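Local coordinates for protein tRNA (cytosine(38)-C(5))-methyltransferase (Schizosaccharomyces pombe, PDB 6FDF) that methylates carbon 5 of cytosine 38 in the anticodon loop of tRNA(Asp), and more weakly of tRNA(Glu), using S-adenosyl-L-methionine as methyl donor, at residues R12-Y17 against K77-S82; G21-A26 against N314-K319. All coordinates share one frame; numbering follows the deposited sequence. Where two conformers were deposited one is given.

In the fold
Both contacts belong to the Rossmann-like methyltransferase domain of the C5-methyltransferase family, and their centres lie about 12 Å apart. Interaction 1 pairs strands 11-16 and 78-81, neighbours in the seven-stranded mixed sheet; interaction 2 sets the start of helix 22-29 against the lead-in to helix 318-328, near the end of the chain. Their segments alternate in sequence: 12-17, 21-26, 77-82, 314-319. Strand 11-16 runs through a short loop into helix 22-29, which covers the Val-13, Glu-15 and Thr-80 face of the sheet, and Glu-15 OE1 reaches His-24 N in a probable hydrogen bond. Both contacts touch S-adenosylhomocysteine, so strand ends, a helix start and the 314-319 segment meet round one bound cofactor product.

Interaction 1 of 2, residues R12-Y17 against K77-S82; sequences RVLELY and KLWTMS. With SAH (S-adenosyl-L-homocysteine), chain E.
The indole of Trp-79 carries a methyl group of Leu-14 over one face: Leu-14 CD2 stands 4.1 Å from the centroid of the five-membered ring, almost on its normal, a CH-pi contact over the pyrrole part of the indole. Leu-14 CB also touches Trp-79 CD1, and Phe-71 stacks on the indole. The Tyr-17 ring has S-adenosylhomocysteine O4' at its edge, in plane; near the plane on the CD1/CE1 side, Met-81 CB lies 3.9 Å from Tyr-17 CD1. Helix 103-111 also packs on this tyrosine.

The two strands run parallel, joined by backbone bonds. Leu-14 is gripped through both backbone atoms: its N donates to Leu-78 O (2.9 Å) and its O accepts from Thr-80 N. Leu-16 N then donates to Thr-80 O, while at the start Arg-12 O takes Lys-77 N and, weakly, Leu-78 N. On the face shared by Val-13, Leu-78, Glu-15 and Thr-80, Val-13 CG1 lies alongside Leu-78 CD2 (3.8 Å). Thr-80 OG1, set between its own backbone N and carbonyl carbon (chi1 68°), turns back over the neighbouring strand to 3.5 Å from Glu-15 CA. From there it shares a water with Leu-16 O, to which the water donates at 2.7 Å.

At their C-terminal ends the parallel strands give way to the cofactor site, as in Rossmann-like methyltransferases. Tyr-17 O receives a weak bond from the amino N of the ligand, and Ser-82 CB packs near that nitrogen. Apolar packing and backbone bonding thus fix the strands, leaving a carbonyl to meet what is probably a charged ammonium group.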
loop_
_atom_site.group_PDB
_atom_site.type_symbol
_atom_site.label_atom_id
_atom_site.label_comp_id
_atom_site.label_asym_id
_atom_site.label_seq_id
_atom_site.Cartn_x
_atom_site.Cartn_y
_atom_site.Cartn_z
ATOM N N ARG A 12 16.421 14.197 -3.225
ATOM C CA ARG A 12 15.145 14.897 -3.119
ATOM C C ARG A 12 14.049 14.011 -3.702
ATOM O O ARG A 12 14.141 13.588 -4.860
ATOM C CB ARG A 12 15.207 16.243 -3.841
ATOM C CG ARG A 12 16.215 17.224 -3.233
ATOM C CD ARG A 12 16.378 18.474 -4.108
ATOM N NE ARG A 12 15.138 19.237 -4.279
ATOM C CZ ARG A 12 14.678 20.136 -3.409
ATOM N NH1 ARG A 12 15.335 20.382 -2.278
ATOM N NH2 ARG A 12 13.551 20.789 -3.662
ATOM N N VAL A 13 13.014 13.742 -2.906
ATOM C CA VAL A 13 11.946 12.812 -3.264
ATOM C C VAL A 13 10.613 13.545 -3.293
ATOM O O VAL A 13 10.300 14.323 -2.385
ATOM C CB VAL A 13 11.879 11.630 -2.279
ATOM C CG1 VAL A 13 10.812 10.629 -2.725
ATOM C CG2 VAL A 13 13.234 10.962 -2.154
ATOM N N LEU A 14 9.820 13.280 -4.330
ATOM C CA LEU A 14 8.444 13.761 -4.419
ATOM C C LEU A 14 7.517 12.569 -4.214
ATOM O O LEU A 14 7.596 11.588 -4.957
ATOM C CB LEU A 14 8.187 14.426 -5.770
ATOM C CG LEU A 14 6.768 14.919 -6.049
ATOM C CD1 LEU A 14 6.390 16.039 -5.080
ATOM C CD2 LEU A 14 6.649 15.372 -7.495
ATOM N N GLU A 15 6.639 12.659 -3.222
ATOM C CA GLU A 15 5.814 11.527 -2.796
ATOM C C GLU A 15 4.363 11.828 -3.179
ATOM O O GLU A 15 3.628 12.467 -2.427
ATOM C CB GLU A 15 5.998 11.302 -1.291
ATOM C CG GLU A 15 5.337 10.070 -0.709
ATOM C CD GLU A 15 5.612 9.934 0.779
ATOM O OE1 GLU A 15 5.116 8.960 1.388
ATOM O OE2 GLU A 15 6.326 10.800 1.341
ATOM N N LEU A 16 3.964 11.373 -4.366
ATOM C CA LEU A 16 2.635 11.651 -4.902
ATOM C C LEU A 16 1.639 10.592 -4.444
ATOM O O LEU A 16 1.975 9.404 -4.378
ATOM C CB LEU A 16 2.681 11.685 -6.429
ATOM C CG LEU A 16 3.613 12.734 -7.038
ATOM C CD1 LEU A 16 3.813 12.489 -8.522
ATOM C CD2 LEU A 16 3.052 14.124 -6.786
ATOM N N TYR A 17 0.400 11.021 -4.177
ATOM C CA TYR A 17 -0.627 10.148 -3.597
ATOM C C TYR A 17 -0.115 9.558 -2.280
ATOM O O TYR A 17 -0.077 8.341 -2.082
ATOM C CB TYR A 17 -1.043 9.018 -4.559
ATOM C CG TYR A 17 -1.365 9.386 -6.002
ATOM C CD1 TYR A 17 -0.368 9.414 -6.976
ATOM C CD2 TYR A 17 -2.675 9.639 -6.401
ATOM C CE1 TYR A 17 -0.663 9.712 -8.299
ATOM C CE2 TYR A 17 -2.978 9.949 -7.725
ATOM C CZ TYR A 17 -1.966 9.975 -8.668
ATOM O OH TYR A 17 -2.252 10.244 -9.982
ATOM N N LYS A 77 14.541 14.093 -7.725
ATOM C CA LYS A 77 15.206 13.091 -8.540
ATOM C C LYS A 77 14.533 11.728 -8.456
ATOM O O LYS A 77 14.722 10.896 -9.353
ATOM C CB LYS A 77 16.672 13.000 -8.109
ATOM C CG LYS A 77 17.546 12.096 -8.951
ATOM C CD LYS A 77 19.008 12.216 -8.524
ATOM C CE LYS A 77 19.750 13.300 -9.305
ATOM N NZ LYS A 77 19.085 14.632 -9.276
ATOM N N LEU A 78 13.761 11.479 -7.402
ATOM C CA LEU A 78 12.911 10.298 -7.299
ATOM C C LEU A 78 11.470 10.759 -7.147
ATOM O O LEU A 78 11.178 11.609 -6.299
ATOM C CB LEU A 78 13.306 9.419 -6.103
ATOM C CG LEU A 78 12.275 8.352 -5.707
ATOM C CD1 LEU A 78 12.122 7.303 -6.811
ATOM C CD2 LEU A 78 12.635 7.681 -4.387
ATOM N N TRP A 79 10.581 10.236 -7.984
ATOM C CA TRP A 79 9.145 10.398 -7.793
ATOM C C TRP A 79 8.557 9.044 -7.428
ATOM O O TRP A 79 8.824 8.054 -8.115
ATOM C CB TRP A 79 8.436 10.890 -9.058
ATOM C CG TRP A 79 8.825 12.230 -9.591
ATOM C CD1 TRP A 79 9.770 13.085 -9.097
ATOM C CD2 TRP A 79 8.276 12.858 -10.746
ATOM N NE1 TRP A 79 9.833 14.220 -9.881
ATOM C CE2 TRP A 79 8.924 14.100 -10.900
ATOM C CE3 TRP A 79 7.287 12.496 -11.663
ATOM C CZ2 TRP A 79 8.620 14.973 -11.939
ATOM C CZ3 TRP A 79 6.984 13.365 -12.694
ATOM C CH2 TRP A 79 7.652 14.586 -12.827
ATOM N N THR A 80 7.775 8.995 -6.352
ATOM C CA THR A 80 7.004 7.801 -6.021
ATOM C C THR A 80 5.525 8.102 -6.230
ATOM O O THR A 80 5.078 9.242 -6.059
ATOM C CB THR A 80 7.255 7.335 -4.578
ATOM O OG1 THR A 80 6.709 8.287 -3.647
ATOM C CG2 THR A 80 8.749 7.141 -4.319
ATOM N N MET A 81 4.753 7.080 -6.591
ATOM C CA MET A 81 3.329 7.314 -6.781
ATOM C C MET A 81 2.560 6.014 -6.626
ATOM O O MET A 81 3.028 4.951 -7.046
ATOM C CB MET A 81 3.041 7.943 -8.155
ATOM C CG MET A 81 3.606 7.171 -9.332
ATOM S SD MET A 81 3.472 8.086 -10.886
ATOM C CE MET A 81 4.931 9.111 -10.812
ATOM N N SER A 82 1.378 6.120 -6.019
ATOM C CA SER A 82 0.415 5.023 -5.933
ATOM C C SER A 82 -0.886 5.574 -6.504
ATOM O O SER A 82 -1.809 5.940 -5.761
ATOM C CB SER A 82 0.259 4.516 -4.497
ATOM O OG SER A 82 -0.491 3.309 -4.464
HETATM N N SAH E . 0.350 5.137 -0.999
HETATM C CA SAH E . -0.322 5.799 0.097
HETATM C CB SAH E . -1.840 5.824 -0.102
HETATM C CG SAH E . -2.213 5.770 -1.582
HETATM S SD SAH E . -3.931 5.445 -1.842
HETATM C C SAH E . 0.036 5.136 1.390
HETATM O O SAH E . 0.880 4.215 1.367
HETATM O OXT SAH E . -0.521 5.552 2.429
HETATM C "C5'" SAH E . -4.166 6.693 -3.058
HETATM C "C4'" SAH E . -4.126 8.066 -2.387
HETATM O "O4'" SAH E . -4.141 9.038 -3.417
HETATM C "C3'" SAH E . -5.318 8.333 -1.468
HETATM O "O3'" SAH E . -4.858 8.784 -0.195
HETATM C "C2'" SAH E . -6.067 9.484 -2.144
HETATM O "O2'" SAH E . -6.551 10.442 -1.196
HETATM C "C1'" SAH E . -4.994 10.101 -3.034
HETATM N N9 SAH E . -5.504 10.690 -4.290
HETATM C C8 SAH E . -6.374 10.141 -5.162
HETATM N N7 SAH E . -6.601 10.979 -6.202
HETATM C C5 SAH E . -5.868 12.093 -6.010
HETATM C C6 SAH E . -5.643 13.365 -6.726
HETATM N N6 SAH E . -6.270 13.621 -7.895
HETATM N N1 SAH E . -4.790 14.252 -6.161
HETATM C C2 SAH E . -4.161 14.005 -4.998
HETATM N N3 SAH E . -4.319 12.869 -4.294
HETATM C C4 SAH E . -5.153 11.896 -4.741
HETATM O O HOH W 1 3.956 7.903 -3.276
#

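Interaction 2 of 2, residues G21-A26 against N314-K319; sequences GGMHYA and NSINVK. With SAH (S-adenosyl-L-homocysteine), chain E.
Ile-316 packs against the first turn of helix 22-29, meeting Gly-22. From CB, the CG2 branch stays near the amino-acid end of S-adenosylhomocysteine, 4.0 Å from its O. CG1, placed between the backbone N and the carbonyl carbon (chi1 62°), passes 3.7 Å from the same ligand O and 3.9 Å from Gly-22 CA. Its tip, CD1, presses on the peptide beyond: it is 3.5 Å from Gly-22 C and lies 4.1 Å from Met-23 SD, the two side chains crossing at about a right angle. Gly-22, with no side chain, lets CG1 lie directly against its CA.

Val-318, in the first turn of helix 318-328, continues the packing along helix 22-29. Its CG1 lies 3.8 Å from Tyr-25 CB and close to Ala-26, whose CB in turn meets Val-318 O; CG2 rests near Gly-22 O. Asn-317 N-caps the helix that begins there, bonding Val-320 N through OD1.

Between the segments the contact is van der Waals packing against backbone and apolar groups. Ile-316 N donates a weak but fairly straight bond (164°) to the ligand carboxylate O, while the start of helix 22-29 adjoins the same group, where its dipole may steady the negative charge.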
loop_
_atom_site.group_PDB
_atom_site.type_symbol
_atom_site.label_atom_id
_atom_site.label_comp_id
_atom_site.label_asym_id
_atom_site.label_seq_id
_atom_site.Cartn_x
_atom_site.Cartn_y
_atom_site.Cartn_z
ATOM N N GLY A 21 1.771 7.956 4.231
ATOM C CA GLY A 21 3.217 7.975 4.115
ATOM C C GLY A 21 3.903 6.629 4.086
ATOM O O GLY A 21 5.057 6.528 4.528
ATOM N N GLY A 22 3.232 5.591 3.581
ATOM C CA GLY A 22 3.895 4.306 3.421
ATOM C C GLY A 22 5.220 4.412 2.690
ATOM O O GLY A 22 6.203 3.782 3.085
ATOM N N MET A 23 5.269 5.216 1.615
ATOM C CA MET A 23 6.512 5.357 0.852
ATOM C C MET A 23 7.619 5.967 1.700
ATOM O O MET A 23 8.781 5.550 1.615
ATOM C CB MET A 23 6.288 6.213 -0.400
ATOM C CG MET A 23 5.368 5.632 -1.461
ATOM S SD MET A 23 6.111 4.198 -2.281
ATOM C CE MET A 23 4.872 3.871 -3.530
ATOM N N HIS A 24 7.280 6.963 2.524
ATOM C CA HIS A 24 8.267 7.560 3.412
ATOM C C HIS A 24 8.778 6.532 4.417
ATOM O O HIS A 24 9.983 6.453 4.682
ATOM C CB HIS A 24 7.644 8.772 4.112
ATOM C CG HIS A 24 8.628 9.663 4.809
ATOM N ND1 HIS A 24 8.375 11.000 5.038
ATOM C CD2 HIS A 24 9.851 9.418 5.338
ATOM C CE1 HIS A 24 9.402 11.541 5.670
ATOM N NE2 HIS A 24 10.310 10.603 5.867
ATOM N N TYR A 25 7.878 5.713 4.966
ATOM C CA TYR A 25 8.312 4.679 5.897
ATOM C C TYR A 25 9.222 3.671 5.208
ATOM O O TYR A 25 10.196 3.195 5.804
ATOM C CB TYR A 25 7.112 3.962 6.510
ATOM C CG TYR A 25 6.406 4.736 7.602
ATOM C CD1 TYR A 25 7.050 5.044 8.791
ATOM C CD2 TYR A 25 5.072 5.105 7.464
ATOM C CE1 TYR A 25 6.397 5.731 9.803
ATOM C CE2 TYR A 25 4.412 5.790 8.475
ATOM C CZ TYR A 25 5.080 6.100 9.637
ATOM O OH TYR A 25 4.429 6.788 10.636
ATOM N N ALA A 26 8.923 3.341 3.948
ATOM C CA ALA A 26 9.757 2.396 3.210
ATOM C C ALA A 26 11.122 2.993 2.898
ATOM O O ALA A 26 12.138 2.288 2.943
ATOM C CB ALA A 26 9.049 1.968 1.922
ATOM N N ASN A 314 -6.021 1.231 1.852
ATOM C CA ASN A 314 -5.482 1.764 0.607
ATOM C C ASN A 314 -3.974 1.972 0.640
ATOM O O ASN A 314 -3.432 2.628 -0.254
ATOM C CB ASN A 314 -6.151 3.100 0.277
ATOM C CG ASN A 314 -7.574 2.937 -0.162
ATOM O OD1 ASN A 314 -7.926 1.944 -0.799
ATOM N ND2 ASN A 314 -8.412 3.916 0.168
ATOM N N SER A 315 -3.284 1.433 1.642
ATOM C CA SER A 315 -1.859 1.672 1.828
ATOM C C SER A 315 -1.026 0.551 1.212
ATOM O O SER A 315 -1.517 -0.546 0.935
ATOM C CB SER A 315 -1.524 1.801 3.318
ATOM O OG SER A 315 -2.169 2.921 3.897
ATOM N N ILE A 316 0.258 0.844 1.005
ATOM C CA ILE A 316 1.192 -0.144 0.476
ATOM C C ILE A 316 1.622 -1.082 1.589
ATOM O O ILE A 316 1.355 -0.828 2.769
ATOM C CB ILE A 316 2.426 0.542 -0.136
ATOM C CG1 ILE A 316 3.168 1.324 0.962
ATOM C CG2 ILE A 316 2.015 1.431 -1.289
ATOM C CD1 ILE A 316 4.573 1.727 0.614
ATOM N N ASN A 317 2.322 -2.154 1.227
ATOM C CA ASN A 317 3.123 -2.886 2.195
ATOM C C ASN A 317 4.501 -2.237 2.258
ATOM O O ASN A 317 5.241 -2.229 1.266
ATOM C CB ASN A 317 3.226 -4.369 1.844
ATOM C CG ASN A 317 3.974 -5.146 2.901
ATOM O OD1 ASN A 317 5.183 -4.976 3.060
ATOM N ND2 ASN A 317 3.255 -5.974 3.665
ATOM N N VAL A 318 4.835 -1.708 3.439
ATOM C CA VAL A 318 6.053 -0.928 3.642
ATOM C C VAL A 318 7.296 -1.795 3.476
ATOM O O VAL A 318 8.323 -1.340 2.952
ATOM C CB VAL A 318 6.007 -0.268 5.034
ATOM C CG1 VAL A 318 7.339 0.393 5.372
ATOM C CG2 VAL A 318 4.867 0.746 5.101
ATOM N N LYS A 319 7.228 -3.050 3.933
ATOM C CA LYS A 319 8.367 -3.960 3.817
ATOM C C LYS A 319 8.700 -4.249 2.357
ATOM O O LYS A 319 9.851 -4.088 1.932
ATOM C CB LYS A 319 8.075 -5.263 4.566
ATOM C CG LYS A 319 8.682 -5.340 5.953
ATOM C CD LYS A 319 10.202 -5.373 5.887
ATOM C CE LYS A 319 10.813 -5.252 7.270
ATOM N NZ LYS A 319 12.268 -4.972 7.195
HETATM N N SAH E . 0.350 5.137 -0.999
HETATM C CA SAH E . -0.322 5.799 0.097
HETATM C CB SAH E . -1.840 5.824 -0.102
HETATM C CG SAH E . -2.213 5.770 -1.582
HETATM S SD SAH E . -3.931 5.445 -1.842
HETATM C C SAH E . 0.036 5.136 1.390
HETATM O O SAH E . 0.880 4.215 1.367
HETATM O OXT SAH E . -0.521 5.552 2.429
HETATM C "C5'" SAH E . -4.166 6.693 -3.058
HETATM C "C4'" SAH E . -4.126 8.066 -2.387
HETATM O "O4'" SAH E . -4.141 9.038 -3.417
HETATM C "C3'" SAH E . -5.318 8.333 -1.468
HETATM O "O3'" SAH E . -4.858 8.784 -0.195
HETATM C "C2'" SAH E . -6.067 9.484 -2.144
HETATM O "O2'" SAH E . -6.551 10.442 -1.196
HETATM C "C1'" SAH E . -4.994 10.101 -3.034
HETATM N N9 SAH E . -5.504 10.690 -4.290
HETATM C C8 SAH E . -6.374 10.141 -5.162
HETATM N N7 SAH E . -6.601 10.979 -6.202
HETATM C C5 SAH E . -5.868 12.093 -6.010
HETATM C C6 SAH E . -5.643 13.365 -6.726
HETATM N N6 SAH E . -6.270 13.621 -7.895
HETATM N N1 SAH E . -4.790 14.252 -6.161
HETATM C C2 SAH E . -4.161 14.005 -4.998
HETATM N N3 SAH E . -4.319 12.869 -4.294
HETATM C C4 SAH E . -5.153 11.896 -4.741
#